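PDB 5VBB: RNA pseudouridylate synthase domain-containing protein 1 from Homo sapiens, which probably binds RNA and isomerises selected uridines to pseudouridine. Local coordinates for residues 101-107 with 159-164; 148-152 with 245-250. All coordinates share one frame; numbering follows the deposited sequence.

Contact 1: 101-107 with 159-164; sequences ALLRGHI and DPVSKV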
loop_
_atom_site.group_PDB
_atom_site.type_symbol
_atom_site.label_atom_id
_atom_site.label_comp_id
_atom_site.label_asym_id
_atom_site.label_seq_id
_atom_site.Cartn_x
_atom_site.Cartn_y
_atom_site.Cartn_z
ATOM N N ALA A 101 3.358 6.691 0.716
ATOM C CA ALA A 101 2.234 7.471 0.230
ATOM C C ALA A 101 2.537 8.925 0.220
ATOM O O ALA A 101 3.388 9.375 0.982
ATOM C CB ALA A 101 1.004 7.232 1.098
ATOM N N LEU A 102 1.814 9.677 -0.645
ATOM C CA LEU A 102 1.822 11.113 -0.655
ATOM C C LEU A 102 0.439 11.470 -0.146
ATOM O O LEU A 102 -0.535 11.074 -0.748
ATOM C CB LEU A 102 2.054 11.715 -2.013
ATOM C CG LEU A 102 3.422 11.470 -2.638
ATOM C CD1 LEU A 102 3.471 12.001 -4.048
ATOM C CD2 LEU A 102 4.503 12.061 -1.817
ATOM N N LEU A 103 0.367 12.160 0.996
ATOM C CA LEU A 103 -0.873 12.516 1.653
ATOM C C LEU A 103 -1.109 14.018 1.597
ATOM O O LEU A 103 -0.144 14.769 1.683
ATOM C CB LEU A 103 -0.771 12.123 3.133
ATOM C CG LEU A 103 -0.536 10.661 3.477
ATOM C CD1 LEU A 103 -0.696 10.469 4.969
ATOM C CD2 LEU A 103 -1.508 9.762 2.722
ATOM N N ARG A 104 -2.376 14.446 1.636
ATOM C CA ARG A 104 -2.740 15.876 1.626
ATOM C C ARG A 104 -2.356 16.561 2.930
ATOM O O ARG A 104 -2.629 16.020 3.990
ATOM C CB ARG A 104 -4.256 16.065 1.411
ATOM C CG ARG A 104 -4.786 15.621 0.043
ATOM C CD ARG A 104 -4.400 16.610 -1.001
ATOM N NE ARG A 104 -4.800 16.238 -2.356
ATOM C CZ ARG A 104 -4.255 16.748 -3.450
ATOM N NH1 ARG A 104 -3.289 17.654 -3.358
ATOM N NH2 ARG A 104 -4.642 16.329 -4.648
ATOM N N GLY A 105 -1.767 17.757 2.834
ATOM C CA GLY A 105 -1.354 18.561 3.978
ATOM C C GLY A 105 -0.001 18.187 4.544
ATOM O O GLY A 105 0.507 17.087 4.304
ATOM N N HIS A 106 0.589 19.113 5.312
ATOM C CA HIS A 106 1.858 18.942 6.017
ATOM C C HIS A 106 1.562 18.391 7.422
ATOM O O HIS A 106 0.995 19.114 8.233
ATOM C CB HIS A 106 2.587 20.296 6.141
ATOM C CG HIS A 106 3.183 20.763 4.845
ATOM N ND1 HIS A 106 3.656 22.048 4.698
ATOM C CD2 HIS A 106 3.473 20.058 3.723
ATOM C CE1 HIS A 106 4.136 22.116 3.465
ATOM N NE2 HIS A 106 4.060 20.934 2.845
ATOM N N ILE A 107 1.930 17.127 7.709
ATOM C CA ILE A 107 1.692 16.508 9.022
ATOM C C ILE A 107 2.813 16.988 9.925
ATOM O O ILE A 107 3.970 16.723 9.611
ATOM C CB ILE A 107 1.650 14.976 8.866
ATOM C CG1 ILE A 107 0.461 14.597 7.957
ATOM C CG2 ILE A 107 1.548 14.274 10.223
ATOM C CD1 ILE A 107 0.268 13.112 7.620
ATOM N N ASP A 159 0.329 21.916 -4.251
ATOM C CA ASP A 159 -0.449 21.821 -3.017
ATOM C C ASP A 159 0.376 21.144 -1.897
ATOM O O ASP A 159 1.123 20.215 -2.174
ATOM C CB ASP A 159 -1.767 21.067 -3.283
ATOM C CG ASP A 159 -2.648 21.724 -4.358
ATOM O OD1 ASP A 159 -2.635 22.971 -4.462
ATOM O OD2 ASP A 159 -3.387 20.994 -5.059
ATOM N N PRO A 160 0.230 21.587 -0.632
ATOM C CA PRO A 160 1.003 20.979 0.468
ATOM C C PRO A 160 0.678 19.502 0.676
ATOM O O PRO A 160 -0.489 19.117 0.764
ATOM C CB PRO A 160 0.607 21.810 1.694
ATOM C CG PRO A 160 -0.624 22.529 1.299
ATOM C CD PRO A 160 -0.582 22.720 -0.148
ATOM N N VAL A 161 1.707 18.672 0.657
ATOM C CA VAL A 161 1.522 17.252 0.899
ATOM C C VAL A 161 2.671 16.732 1.770
ATOM O O VAL A 161 3.772 17.317 1.811
ATOM C CB VAL A 161 1.409 16.366 -0.387
ATOM C CG1 VAL A 161 0.285 16.808 -1.319
ATOM C CG2 VAL A 161 2.726 16.233 -1.100
ATOM N N SER A 162 2.434 15.573 2.345
ATOM C CA SER A 162 3.455 14.857 3.117
ATOM C C SER A 162 3.778 13.520 2.491
ATOM O O SER A 162 2.882 12.727 2.241
ATOM C CB SER A 162 2.986 14.604 4.546
ATOM O OG SER A 162 2.739 15.826 5.217
ATOM N N LYS A 163 5.060 13.231 2.314
ATOM C CA LYS A 163 5.473 11.906 1.910
ATOM C C LYS A 163 5.641 11.087 3.199
ATOM O O LYS A 163 6.330 11.535 4.122
ATOM C CB LYS A 163 6.785 11.938 1.139
ATOM C CG LYS A 163 7.148 10.555 0.627
ATOM C CD LYS A 163 8.313 10.655 -0.315
ATOM C CE LYS A 163 8.796 9.292 -0.696
ATOM N NZ LYS A 163 10.002 9.358 -1.565
ATOM N N VAL A 164 4.978 9.913 3.283
ATOM C CA VAL A 164 4.989 9.117 4.498
ATOM C C VAL A 164 5.304 7.672 4.253
ATOM O O VAL A 164 5.068 7.155 3.159
ATOM C CB VAL A 164 3.637 9.213 5.259
ATOM C CG1 VAL A 164 3.248 10.661 5.538
ATOM C CG2 VAL A 164 2.516 8.504 4.491
HETATM O O HOH W 1 -2.246 18.673 -5.652
HETATM O O HOH W 2 -2.630 19.113 -0.763
#
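Two neighbouring antiparallel strands of the branched pseudouridine synthase sheet meet where Leu103 pairs with Ser162 and Ala101 with Val164, both hydrogen-bonded pairs. Leu103 N to Ser162 O (2.9 Å) is nearly straight at 172°. Side chains alternate: Ala101, Leu103, Ser162 and Val164 share one face, where the side chains of Leu103 and Val164 cross at about a right angle, CD1 of the leucine 3.8 Å from CG2 of the valine, while Leu102 and Lys163 take the other. There Leu102 lays CD2 on CB of Lys163, whose extended chain carries NZ away to Asp228.

Past Arg104 the first strand turns off, and Gly105, with positive phi (84°), still sends its N to Pro160 O. Ser162 OG, beside its own backbone N (chi1 -61°), holds the departing loop twice: it donates to Gly105 O at 2.7 Å, on a lone pair, and accepts from Ile107 N at 2.9 Å. With an alanine in this position, Gly105 O and Ile107 N would probably lose their shared partner and the turn be freer to shift. Beyond it, CB of Pro160 sits over one face of the His106 ring, a CH-pi contact 3.9 Å from the centroid; NE2 of that ring bonds to Gly154 O. NH1 of Arg104, a residue salt-bridged to Glu200, lies 3.7 Å from Asp159 OD2, a long salt bridge, and a water accepts from NH1 and donates to OD2. This is an antiparallel pair inside a sheet, with a serine side chain bonded to the backbone of the loop leaving the neighbouring strand.

Contact 2: 148-152 with 245-250; sequences LVVLE and QSLDQL
Hydrogen bonds join Gln245 to the strand at two successive carbonyls. Its backbone N donates to Leu151 O at 3.0 Å, almost straight at 168°, and its side-chain NE2 reaches Val150 O, also at 3.0 Å but with a more bent N-H (136°). The acceptor lies 33° out of the amide plane, so this second bond is less well aligned; NE2 also donates to Ser110 O. Glutamine suits the place because its chain, extended beyond CG, carries an amide N-H back to the strand.

Van der Waals contacts fill in beside these bonds. The side chains of Val149 and Gln245 cross at about a right angle, with CG1 of the valine 3.3 Å from NE2 of the glutamine. The same methyl touches CD1 of Leu250 at 3.7 Å. Leu151 uses both branches: CD2 presses tightly on Leu250 CD1 at 3.3 Å, and CD1 meets Leu247 CD1 at 4.1 Å.

Within 245-250, Ser246 at the N-cap caps the helix, its OG accepting from Gln249 N. Polar bonds thus hold the chain before the helix against the strand, while branched aliphatic side chains seat its first turn by shape, without charge.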
loop_
_atom_site.group_PDB
_atom_site.type_symbol
_atom_site.label_atom_id
_atom_site.label_comp_id
_atom_site.label_asym_id
_atom_site.label_seq_id
_atom_site.Cartn_x
_atom_site.Cartn_y
_atom_site.Cartn_z
ATOM N N LEU A 148 2.310 5.561 11.231
ATOM C CA LEU A 148 2.630 6.531 10.167
ATOM C C LEU A 148 3.889 7.290 10.576
ATOM O O LEU A 148 3.888 7.931 11.625
ATOM C CB LEU A 148 1.452 7.511 10.013
ATOM C CG LEU A 148 1.514 8.608 8.940
ATOM C CD1 LEU A 148 0.133 9.048 8.547
ATOM C CD2 LEU A 148 2.285 9.883 9.413
ATOM N N VAL A 149 4.891 7.320 9.708
ATOM C CA VAL A 149 6.138 8.066 9.902
ATOM C C VAL A 149 6.244 9.110 8.751
ATOM O O VAL A 149 6.248 8.749 7.559
ATOM C CB VAL A 149 7.361 7.099 9.922
ATOM C CG1 VAL A 149 8.671 7.862 10.081
ATOM C CG2 VAL A 149 7.225 6.069 11.044
ATOM N N VAL A 150 6.405 10.372 9.108
ATOM C CA VAL A 150 6.512 11.435 8.116
ATOM C C VAL A 150 7.945 11.466 7.575
ATOM O O VAL A 150 8.874 11.602 8.354
ATOM C CB VAL A 150 6.079 12.801 8.677
ATOM C CG1 VAL A 150 6.176 13.873 7.617
ATOM C CG2 VAL A 150 4.657 12.755 9.223
ATOM N N LEU A 151 8.114 11.338 6.244
ATOM C CA LEU A 151 9.426 11.329 5.615
ATOM C C LEU A 151 9.813 12.720 5.161
ATOM O O LEU A 151 10.937 13.168 5.398
ATOM C CB LEU A 151 9.435 10.382 4.427
ATOM C CG LEU A 151 9.109 8.950 4.728
ATOM C CD1 LEU A 151 8.908 8.187 3.429
ATOM C CD2 LEU A 151 10.147 8.328 5.684
ATOM N N GLU A 152 8.893 13.407 4.471
ATOM C CA GLU A 152 9.178 14.722 3.918
ATOM C C GLU A 152 7.925 15.556 3.800
ATOM O O GLU A 152 6.836 15.014 3.687
ATOM C CB GLU A 152 9.763 14.577 2.463
ATOM C CG GLU A 152 11.247 14.207 2.327
ATOM C CD GLU A 152 11.768 13.996 0.910
ATOM O OE1 GLU A 152 11.092 13.272 0.153
ATOM O OE2 GLU A 152 12.838 14.546 0.550
ATOM N N GLN A 245 12.619 12.609 7.869
ATOM C CA GLN A 245 13.284 11.336 8.188
ATOM C C GLN A 245 13.826 10.669 6.950
ATOM O O GLN A 245 13.322 10.873 5.855
ATOM C CB GLN A 245 12.301 10.405 8.945
ATOM C CG GLN A 245 12.187 10.820 10.391
ATOM C CD GLN A 245 11.096 10.153 11.180
ATOM O OE1 GLN A 245 11.360 9.235 11.995
ATOM N NE2 GLN A 245 9.883 10.744 11.085
ATOM N N SER A 246 14.848 9.844 7.147
ATOM C CA SER A 246 15.522 9.119 6.078
ATOM C C SER A 246 14.800 7.794 5.794
ATOM O O SER A 246 14.738 6.943 6.675
ATOM C CB SER A 246 16.959 8.810 6.491
ATOM O OG SER A 246 17.559 7.884 5.603
ATOM N N LEU A 247 14.374 7.574 4.548
ATOM C CA LEU A 247 13.752 6.304 4.180
ATOM C C LEU A 247 14.741 5.147 4.202
ATOM O O LEU A 247 14.336 4.042 4.554
ATOM C CB LEU A 247 13.101 6.421 2.800
ATOM C CG LEU A 247 12.331 5.225 2.279
ATOM C CD1 LEU A 247 11.244 4.772 3.274
ATOM C CD2 LEU A 247 11.712 5.568 0.959
ATOM N N ASP A 248 16.016 5.369 3.811
ATOM C CA ASP A 248 17.027 4.302 3.835
ATOM C C ASP A 248 17.181 3.768 5.245
ATOM O O ASP A 248 17.206 2.556 5.448
ATOM C CB ASP A 248 18.402 4.808 3.371
ATOM C CG ASP A 248 18.540 5.082 1.895
ATOM O OD1 ASP A 248 17.871 4.394 1.099
ATOM O OD2 ASP A 248 19.377 5.939 1.528
ATOM N N GLN A 249 17.301 4.683 6.235
ATOM C CA GLN A 249 17.420 4.294 7.618
ATOM C C GLN A 249 16.184 3.566 8.126
ATOM O O GLN A 249 16.315 2.596 8.881
ATOM C CB GLN A 249 17.684 5.532 8.492
ATOM C CG GLN A 249 19.040 6.195 8.209
ATOM C CD GLN A 249 20.160 5.448 8.874
ATOM O OE1 GLN A 249 20.744 4.527 8.313
ATOM N NE2 GLN A 249 20.424 5.757 10.122
ATOM N N LEU A 250 14.983 4.035 7.737
ATOM C CA LEU A 250 13.759 3.371 8.163
ATOM C C LEU A 250 13.655 1.998 7.540
ATOM O O LEU A 250 13.165 1.100 8.203
ATOM C CB LEU A 250 12.510 4.214 7.860
ATOM C CG LEU A 250 12.398 5.475 8.712
ATOM C CD1 LEU A 250 11.456 6.437 8.084
ATOM C CD2 LEU A 250 11.955 5.155 10.138
#

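In the fold
From the N terminus, the chain first runs through 101-107, then 148-152, and turns back as strand 159-168, whose start, 159-164, closes contact 1 over 51 intervening residues that include 26 in strands and none in helices. It continues for another 80 residues before 245-250 returns to close contact 2. Since 148-152 lies inside the first loop and 245-250 outside it, the two closures cross. Strands 146-156 and 159-168 are neighbours in one sheet, so the contacts touch directly: Lys163 pairs by backbone with both Leu151 and Glu152 at a classic beta bulge, and Ile107 packs on Val150. Together they tie strand 96-104 and the C-terminal helix 247-256 to this hairpin.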